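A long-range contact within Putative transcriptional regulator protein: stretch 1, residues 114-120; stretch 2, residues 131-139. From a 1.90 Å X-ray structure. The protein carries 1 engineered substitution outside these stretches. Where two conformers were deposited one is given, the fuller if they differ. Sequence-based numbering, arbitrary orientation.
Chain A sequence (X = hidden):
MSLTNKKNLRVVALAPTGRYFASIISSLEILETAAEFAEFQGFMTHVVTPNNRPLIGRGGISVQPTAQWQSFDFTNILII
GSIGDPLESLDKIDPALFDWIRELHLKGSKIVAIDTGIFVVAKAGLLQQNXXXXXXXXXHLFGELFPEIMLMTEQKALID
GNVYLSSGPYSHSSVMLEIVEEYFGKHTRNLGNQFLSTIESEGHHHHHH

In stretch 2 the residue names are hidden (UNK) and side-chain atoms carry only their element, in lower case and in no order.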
# COMPACT_ATOMS: atom_id res chain seq x y z
N ILE A 114 -8.80 7.76 4.60
CA ILE A 114 -7.79 6.87 5.16
C ILE A 114 -6.61 7.68 5.66
O ILE A 114 -6.24 8.68 5.01
CB ILE A 114 -7.36 5.77 4.06
CG1 ILE A 114 -6.70 6.40 2.84
CG2 ILE A 114 -8.63 5.01 3.55
CD1 ILE A 114 -6.19 5.33 1.81
N ASP A 115 -6.03 7.29 6.83
CA ASP A 115 -4.87 7.95 7.34
C ASP A 115 -5.29 9.42 7.57
O ASP A 115 -6.46 9.68 7.92
CB ASP A 115 -3.68 7.83 6.37
CG ASP A 115 -2.30 8.23 7.02
OD1 ASP A 115 -2.19 8.49 8.24
OD2 ASP A 115 -1.31 8.26 6.29
N THR A 116 -4.38 10.36 7.37
CA THR A 116 -4.71 11.80 7.60
C THR A 116 -5.77 12.41 6.62
O THR A 116 -6.23 13.53 6.81
CB THR A 116 -3.46 12.69 7.69
OG1 THR A 116 -2.67 12.60 6.51
CG2 THR A 116 -2.60 12.28 8.89
N GLY A 117 -6.15 11.68 5.59
CA GLY A 117 -7.40 11.99 4.83
C GLY A 117 -8.57 12.21 5.79
O GLY A 117 -9.54 12.95 5.48
N ILE A 118 -8.49 11.59 6.97
CA ILE A 118 -9.54 11.83 7.99
C ILE A 118 -9.63 13.33 8.41
O ILE A 118 -10.74 13.85 8.64
CB ILE A 118 -9.44 10.86 9.22
CG1 ILE A 118 -9.69 9.42 8.76
CG2 ILE A 118 -10.47 11.28 10.36
CD1 ILE A 118 -9.13 8.37 9.67
N PHE A 119 -8.50 14.03 8.44
CA PHE A 119 -8.47 15.44 8.78
C PHE A 119 -9.26 16.23 7.71
O PHE A 119 -9.88 17.26 8.03
CB PHE A 119 -7.03 15.99 8.84
CG PHE A 119 -6.28 15.62 10.10
CD1 PHE A 119 -5.92 14.29 10.37
CD2 PHE A 119 -5.92 16.62 11.03
CE1 PHE A 119 -5.22 13.97 11.53
CE2 PHE A 119 -5.24 16.28 12.19
CZ PHE A 119 -4.88 14.96 12.43
N VAL A 120 -9.20 15.79 6.45
CA VAL A 120 -9.95 16.44 5.37
C VAL A 120 -11.47 16.31 5.58
O VAL A 120 -12.24 17.30 5.51
CB VAL A 120 -9.57 15.86 3.97
CG1 VAL A 120 -10.35 16.58 2.86
CG2 VAL A 120 -8.04 15.98 3.72
N UNK A 131 -18.01 12.10 15.50
CA UNK A 131 -17.04 11.18 16.11
C UNK A 131 -16.05 10.64 15.07
O UNK A 131 -16.42 10.41 13.93
c UNK A 131 -19.58 9.31 18.39
c UNK A 131 -18.78 10.47 17.82
n UNK A 131 -20.41 8.58 20.66
c UNK A 131 -17.75 10.00 16.79
c UNK A 131 -20.20 9.74 19.74
N UNK A 132 -14.81 10.42 15.46
CA UNK A 132 -13.83 9.99 14.45
C UNK A 132 -12.85 9.04 15.08
O UNK A 132 -12.92 8.75 16.27
c UNK A 132 -13.05 11.20 13.89
N UNK A 133 -11.90 8.62 14.27
CA UNK A 133 -10.78 7.78 14.73
C UNK A 133 -9.46 8.38 14.22
O UNK A 133 -9.42 8.99 13.17
c UNK A 133 -12.22 5.68 14.81
c UNK A 133 -10.96 6.32 14.20
c UNK A 133 -11.02 6.28 12.63
N UNK A 134 -8.36 8.24 14.96
CA UNK A 134 -7.08 8.60 14.37
C UNK A 134 -6.04 7.73 15.02
O UNK A 134 -6.26 7.29 16.17
s UNK A 134 -4.99 10.17 12.24
c UNK A 134 -5.43 10.60 14.00
c UNK A 134 -6.45 10.70 11.45
c UNK A 134 -6.78 10.10 14.57
N UNK A 135 -4.93 7.45 14.33
CA UNK A 135 -3.89 6.63 14.93
C UNK A 135 -3.09 7.50 15.93
O UNK A 135 -3.21 8.75 15.96
n UNK A 135 -2.10 8.09 10.98
c UNK A 135 -1.45 8.67 11.98
n UNK A 135 -1.69 7.99 13.09
c UNK A 135 -2.78 7.00 11.47
c UNK A 135 -2.99 5.98 13.86
c UNK A 135 -2.51 6.93 12.81
N UNK A 136 -2.28 6.85 16.76
CA UNK A 136 -1.57 7.54 17.83
C UNK A 136 -0.62 8.62 17.35
O UNK A 136 -0.38 9.60 18.04
o UNK A 136 -1.71 5.67 19.36
c UNK A 136 -0.80 6.54 18.70
N UNK A 137 -0.03 8.42 16.16
CA UNK A 137 0.95 9.40 15.71
C UNK A 137 0.30 10.80 15.53
O UNK A 137 0.89 11.83 15.91
c UNK A 137 4.93 11.60 13.71
o UNK A 137 5.96 12.46 13.50
c UNK A 137 2.83 9.87 14.15
c UNK A 137 2.81 10.76 13.09
c UNK A 137 1.67 8.95 14.43
c UNK A 137 3.85 11.62 12.87
c UNK A 137 4.98 10.74 14.77
c UNK A 137 3.92 9.90 15.00
N UNK A 138 -0.91 10.85 14.97
CA UNK A 138 -1.55 12.15 14.77
C UNK A 138 -2.78 12.45 15.68
O UNK A 138 -3.48 13.45 15.45
c UNK A 138 0.07 14.03 12.93
c UNK A 138 -0.63 12.90 12.50
c UNK A 138 1.61 13.83 11.15
c UNK A 138 -1.85 12.41 13.28
c UNK A 138 0.92 12.71 10.69
c UNK A 138 -0.19 12.26 11.35
c UNK A 138 1.17 14.49 12.27
N UNK A 139 -3.03 11.62 16.69
CA UNK A 139 -4.23 11.82 17.51
C UNK A 139 -4.22 13.13 18.31
O UNK A 139 -5.27 13.81 18.45
c UNK A 139 -4.49 10.64 18.47

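Position 131 carries four side-chain carbons in a row ending in a nitrogen, an extended chain that stays out of reach of stretch 1; this is a lysine, Lys131. Position 132, also in the strand, has a single side-chain carbon, CB, which points toward stretch 1 and lies 4.4 Å from Ile118 CG2. It is an alanine, Ala132.

At position 133 one carbon carries two more, a branched apolar group that packs against Ile118; it is a valine. In Val133, CG2 lies 4.1 Å from Ile118 CD1, and the same CD1 approaches the backbone O of Val133 at 3.6 Å. That carbonyl is buried by the contact and finds no polar partner in the model.

Position 134 has two carbons, a sulfur and a terminal carbon, unbranched, and the terminal carbon reaches into stretch 1. Only methionine fits. With chi1 t and both chi2 and chi3 p, Met134 folds so that its CE lies 3.7 Å from Ile118 CB, 3.5 Å from Phe119 CE1 and 3.7 Å from Asp115 O. Its SD sits 5.2 Å from the centroid of the Phe119 ring, at the ring edge.

Position 135 shows one carbon followed by a five-membered ring of three carbons and two nitrogens, one of which is near the carboxylate of Asp115. It is a histidine. His135 NE2 donates a hydrogen bond to Asp115 OD1 at 2.8 Å, nearly straight at 165°, with the oxygen close to the ring plane.

Position 136 has one carbon and one oxygen and touches nothing on stretch 1: Ser136, exposed. Position 137 has one carbon and a six-carbon ring bearing an oxygen, also without contact here, and is Tyr137.

Position 138 has one carbon and a six-carbon ring without oxygen, packed against Thr116; it is a phenylalanine. Phe138 CD2 lies 3.4 Å from Thr116 CG2, while its CB is 4.1 Å from Phe119 CZ. Its backbone O meets the Phe119 ring at the edge, 3.7 Å from CZ. Position 139 has a single carbon, directed away, and is Ala139.

The contact joins apolar packing to one directed polar link. Ile118 serves Ala132, Val133 and Met134 in succession, and the methionine methyl settles between Ile118 and Phe119, while Phe138 packs against Thr116 and Phe119. The His135–Asp115 hydrogen bond is the only one between the stretches; Asp115 OD2 is bonded elsewhere in the structure, so both carboxylate oxygens are satisfied.

Stretch 2, residues 131-139: KAVMHSYFA
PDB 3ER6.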